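Long-range contact in ABC sugar transporter, periplasmic sugar binding protein (Legionella pneumophila subsp. pneumophila, PDB 3ROT), which probably binds a sugar in the periplasm and delivers it to an ABC transporter for uptake: residues N190-G204 with P219-L233. Sequence-based numbering, arbitrary orientation.
Sequences NIIFCLTSQALDPLG and PQVYSFDKTPNTVSL
Leu200 sits between two successive beta-alpha units, touching Val221 of the neighbouring strand and Thr230 and Leu233 of the following helix. Its CG stands anti to the backbone N (chi1 -174°), and the methyls then part: CD1 lies 3.8 Å from Val221 CG1, while CD2 meets Thr230 CG2 at 3.7 Å, the Leu200 and Thr230 side chains crossing near a right angle. Leu233 reaches Leu200 tip to tip and also touches the bare CA of Gly204, where the axes of helices 197-204 and 228-233 come within 10.1 Å at 53°. Across the opposite sheet face, the Phe193 and Tyr222 rings meet obliquely, planes 32° apart. Between these layers, strands 191-194 and 220-224 pair in parallel; Tyr222 N bonds to Ile192 O, and Cys194 N to Tyr222 O (2.7 Å). At the polar edge, Asn229 ND2 donates to the anti side of Asp201 OD1 over a long 3.3 Å, and one water joins Ser197 N and OG to Asp225 OD2. Asp225 OD2 also bonds a glycerol, probably from the crystallisation liquor, and OD1 bonds Gln245; this residue lies at the C-terminal strand ends, where periplasmic binding proteins usually hold their ligand. Helix 112-126 packs on Phe193 and Tyr222, helix 172-185 on Ile192 and Pro219, and strands 132-137 and 241-243 flank the pair.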
# COMPACT_ATOMS: atom_id res chain seq x y z
N ASN A 190 11.53 16.33 -17.52
CA ASN A 190 10.10 16.51 -17.79
C ASN A 190 9.33 15.23 -18.09
O ASN A 190 8.15 15.27 -18.44
CB ASN A 190 9.89 17.53 -18.92
CG ASN A 190 10.64 17.18 -20.20
OD1 ASN A 190 11.38 16.19 -20.26
ND2 ASN A 190 10.45 17.99 -21.23
N ILE A 191 10.01 14.10 -17.96
CA ILE A 191 9.36 12.82 -18.18
C ILE A 191 9.74 11.83 -17.09
O ILE A 191 10.92 11.68 -16.77
CB ILE A 191 9.72 12.19 -19.53
CG1 ILE A 191 9.16 13.03 -20.68
CG2 ILE A 191 9.14 10.78 -19.61
CD1 ILE A 191 9.27 12.35 -22.04
N ILE A 192 8.74 11.17 -16.53
CA ILE A 192 8.99 10.17 -15.51
C ILE A 192 8.32 8.85 -15.89
O ILE A 192 7.14 8.81 -16.27
CB ILE A 192 8.48 10.60 -14.12
CG1 ILE A 192 9.22 11.87 -13.66
CG2 ILE A 192 8.70 9.47 -13.11
CD1 ILE A 192 8.81 12.37 -12.28
N PHE A 193 9.10 7.78 -15.80
CA PHE A 193 8.63 6.44 -16.09
C PHE A 193 8.63 5.65 -14.79
O PHE A 193 9.69 5.49 -14.18
CB PHE A 193 9.57 5.72 -17.06
CG PHE A 193 9.51 6.21 -18.48
CD1 PHE A 193 8.62 5.64 -19.39
CD2 PHE A 193 10.38 7.21 -18.91
CE1 PHE A 193 8.59 6.06 -20.71
CE2 PHE A 193 10.36 7.63 -20.24
CZ PHE A 193 9.46 7.05 -21.14
N CYS A 194 7.47 5.17 -14.36
CA CYS A 194 7.39 4.36 -13.13
C CYS A 194 7.29 2.91 -13.58
O CYS A 194 6.37 2.55 -14.32
CB CYS A 194 6.16 4.72 -12.32
SG CYS A 194 6.15 6.41 -11.70
N LEU A 195 8.23 2.08 -13.13
CA LEU A 195 8.25 0.67 -13.52
C LEU A 195 7.09 -0.14 -12.94
O LEU A 195 6.75 -1.18 -13.49
CB LEU A 195 9.61 0.04 -13.16
CG LEU A 195 10.79 0.69 -13.91
CD1 LEU A 195 12.10 0.01 -13.56
CD2 LEU A 195 10.54 0.60 -15.41
N THR A 196 6.51 0.33 -11.84
CA THR A 196 5.33 -0.33 -11.26
C THR A 196 4.54 0.72 -10.49
O THR A 196 5.02 1.85 -10.30
CB THR A 196 5.67 -1.47 -10.26
OG1 THR A 196 6.04 -0.90 -9.01
CG2 THR A 196 6.81 -2.34 -10.78
N SER A 197 3.34 0.37 -10.03
CA SER A 197 2.52 1.31 -9.29
C SER A 197 3.14 1.65 -7.93
O SER A 197 2.79 2.67 -7.32
CB SER A 197 1.11 0.75 -9.11
OG SER A 197 1.13 -0.47 -8.40
N GLN A 198 4.07 0.83 -7.45
CA GLN A 198 4.72 1.11 -6.16
C GLN A 198 5.53 2.40 -6.22
O GLN A 198 5.74 3.06 -5.20
CB GLN A 198 5.64 -0.03 -5.76
CG GLN A 198 4.95 -1.37 -5.59
CD GLN A 198 5.96 -2.51 -5.61
OE1 GLN A 198 6.71 -2.67 -6.59
NE2 GLN A 198 5.99 -3.28 -4.54
N ALA A 199 6.04 2.73 -7.40
CA ALA A 199 6.80 3.96 -7.58
C ALA A 199 5.80 5.09 -7.81
O ALA A 199 5.96 6.20 -7.29
CB ALA A 199 7.74 3.84 -8.78
N LEU A 200 4.76 4.81 -8.58
CA LEU A 200 3.75 5.82 -8.89
C LEU A 200 2.93 6.36 -7.71
O LEU A 200 2.74 7.57 -7.62
CB LEU A 200 2.79 5.30 -9.98
CG LEU A 200 1.78 6.34 -10.48
CD1 LEU A 200 2.52 7.54 -11.07
CD2 LEU A 200 0.88 5.71 -11.54
N ASP A 201 2.45 5.51 -6.81
CA ASP A 201 1.63 6.01 -5.69
C ASP A 201 2.25 7.18 -4.92
O ASP A 201 1.65 8.26 -4.83
CB ASP A 201 1.30 4.90 -4.68
CG ASP A 201 0.39 3.85 -5.25
OD1 ASP A 201 -0.55 4.21 -6.00
OD2 ASP A 201 0.62 2.66 -4.94
N PRO A 202 3.45 6.98 -4.33
CA PRO A 202 4.05 8.10 -3.60
C PRO A 202 4.32 9.30 -4.50
O PRO A 202 4.24 10.45 -4.05
CB PRO A 202 5.31 7.48 -2.99
CG PRO A 202 5.62 6.35 -3.89
CD PRO A 202 4.27 5.77 -4.21
N LEU A 203 4.62 9.06 -5.77
CA LEU A 203 4.84 10.16 -6.70
C LEU A 203 3.50 10.87 -6.95
O LEU A 203 3.43 12.10 -6.94
CB LEU A 203 5.41 9.64 -8.02
CG LEU A 203 5.42 10.65 -9.18
CD1 LEU A 203 6.20 11.89 -8.78
CD2 LEU A 203 6.01 10.01 -10.43
N GLY A 204 2.44 10.09 -7.14
CA GLY A 204 1.13 10.67 -7.38
C GLY A 204 0.61 11.57 -6.26
O GLY A 204 -0.18 12.49 -6.49
N PRO A 219 5.96 17.09 -14.22
CA PRO A 219 6.52 16.27 -15.30
C PRO A 219 5.44 15.38 -15.93
O PRO A 219 4.37 15.18 -15.36
CB PRO A 219 7.56 15.44 -14.57
CG PRO A 219 6.84 15.14 -13.28
CD PRO A 219 6.27 16.50 -12.91
N GLN A 220 5.73 14.87 -17.12
CA GLN A 220 4.81 13.98 -17.82
C GLN A 220 5.14 12.60 -17.29
O GLN A 220 6.31 12.21 -17.29
CB GLN A 220 5.05 14.06 -19.33
CG GLN A 220 4.82 15.45 -19.84
CD GLN A 220 3.46 15.98 -19.43
OE1 GLN A 220 2.44 15.56 -19.96
NE2 GLN A 220 3.44 16.88 -18.46
N VAL A 221 4.12 11.89 -16.83
CA VAL A 221 4.31 10.59 -16.21
C VAL A 221 3.76 9.36 -16.94
O VAL A 221 2.64 9.36 -17.47
CB VAL A 221 3.71 10.63 -14.78
CG1 VAL A 221 3.98 9.30 -14.06
CG2 VAL A 221 4.31 11.80 -14.00
N TYR A 222 4.57 8.31 -16.95
CA TYR A 222 4.23 7.06 -17.61
C TYR A 222 4.40 5.92 -16.62
O TYR A 222 5.31 5.94 -15.78
CB TYR A 222 5.12 6.88 -18.84
CG TYR A 222 4.87 7.97 -19.85
CD1 TYR A 222 3.89 7.82 -20.82
CD2 TYR A 222 5.53 9.20 -19.76
CE1 TYR A 222 3.56 8.86 -21.68
CE2 TYR A 222 5.21 10.26 -20.63
CZ TYR A 222 4.22 10.07 -21.58
OH TYR A 222 3.88 11.08 -22.44
N SER A 223 3.55 4.90 -16.71
CA SER A 223 3.66 3.81 -15.76
C SER A 223 3.17 2.45 -16.28
O SER A 223 2.81 2.30 -17.46
CB SER A 223 2.91 4.18 -14.48
OG SER A 223 3.24 3.32 -13.41
N PHE A 224 3.17 1.48 -15.38
CA PHE A 224 2.71 0.13 -15.66
C PHE A 224 1.62 -0.23 -14.66
O PHE A 224 1.72 0.10 -13.48
CB PHE A 224 3.85 -0.87 -15.50
CG PHE A 224 4.84 -0.86 -16.63
CD1 PHE A 224 4.83 -1.86 -17.59
CD2 PHE A 224 5.78 0.16 -16.74
CE1 PHE A 224 5.75 -1.85 -18.64
CE2 PHE A 224 6.69 0.18 -17.79
CZ PHE A 224 6.68 -0.84 -18.74
N ASP A 225 0.58 -0.90 -15.14
CA ASP A 225 -0.53 -1.38 -14.32
C ASP A 225 -1.56 -0.33 -13.97
O ASP A 225 -1.26 0.63 -13.25
CB ASP A 225 0.00 -2.02 -13.04
CG ASP A 225 1.14 -2.99 -13.32
OD1 ASP A 225 1.08 -3.72 -14.34
OD2 ASP A 225 2.09 -3.03 -12.51
N LYS A 226 -2.78 -0.54 -14.45
CA LYS A 226 -3.87 0.38 -14.20
C LYS A 226 -4.59 0.09 -12.89
O LYS A 226 -5.70 -0.43 -12.88
CB LYS A 226 -4.87 0.34 -15.36
CG LYS A 226 -4.32 0.88 -16.68
CD LYS A 226 -5.39 0.92 -17.77
CE LYS A 226 -4.84 1.51 -19.06
NZ LYS A 226 -5.86 1.59 -20.15
N THR A 227 -3.93 0.42 -11.78
CA THR A 227 -4.50 0.23 -10.45
C THR A 227 -5.50 1.37 -10.24
O THR A 227 -5.47 2.36 -10.98
CB THR A 227 -3.42 0.32 -9.36
OG1 THR A 227 -2.83 1.63 -9.39
CG2 THR A 227 -2.33 -0.72 -9.58
N PRO A 228 -6.39 1.26 -9.24
CA PRO A 228 -7.38 2.30 -8.96
C PRO A 228 -6.79 3.70 -8.88
O PRO A 228 -7.30 4.63 -9.49
CB PRO A 228 -7.98 1.84 -7.63
CG PRO A 228 -7.99 0.34 -7.81
CD PRO A 228 -6.62 0.07 -8.39
N ASN A 229 -5.71 3.86 -8.12
CA ASN A 229 -5.09 5.17 -8.00
C ASN A 229 -4.48 5.61 -9.33
O ASN A 229 -4.51 6.79 -9.66
CB ASN A 229 -4.02 5.16 -6.92
CG ASN A 229 -3.66 6.56 -6.48
OD1 ASN A 229 -4.54 7.34 -6.10
ND2 ASN A 229 -2.37 6.90 -6.55
N THR A 230 -3.92 4.66 -10.07
CA THR A 230 -3.31 4.96 -11.37
C THR A 230 -4.40 5.47 -12.33
O THR A 230 -4.20 6.44 -13.05
CB THR A 230 -2.64 3.71 -11.98
OG1 THR A 230 -1.64 3.21 -11.06
CG2 THR A 230 -1.96 4.04 -13.32
N VAL A 231 -5.55 4.80 -12.31
CA VAL A 231 -6.67 5.18 -13.16
C VAL A 231 -7.16 6.59 -12.79
O VAL A 231 -7.50 7.39 -13.65
CB VAL A 231 -7.84 4.17 -13.02
CG1 VAL A 231 -9.07 4.67 -13.75
CG2 VAL A 231 -7.41 2.82 -13.59
N SER A 232 -7.18 6.88 -11.50
CA SER A 232 -7.62 8.19 -11.05
C SER A 232 -6.67 9.26 -11.54
O SER A 232 -7.10 10.32 -12.00
CB SER A 232 -7.70 8.24 -9.53
OG SER A 232 -8.17 9.51 -9.11
N LEU A 233 -5.37 9.00 -11.44
CA LEU A 233 -4.37 9.97 -11.88
C LEU A 233 -4.45 10.17 -13.38
O LEU A 233 -4.16 11.26 -13.88
CB LEU A 233 -2.97 9.50 -11.46
CG LEU A 233 -2.73 9.56 -9.94
CD1 LEU A 233 -1.54 8.69 -9.58
CD2 LEU A 233 -2.52 11.01 -9.50
O HOH W 1 2.24 -1.96 -10.29
O HOH W 2 -1.65 1.90 -6.93
O HOH W 3 -1.25 8.66 -4.69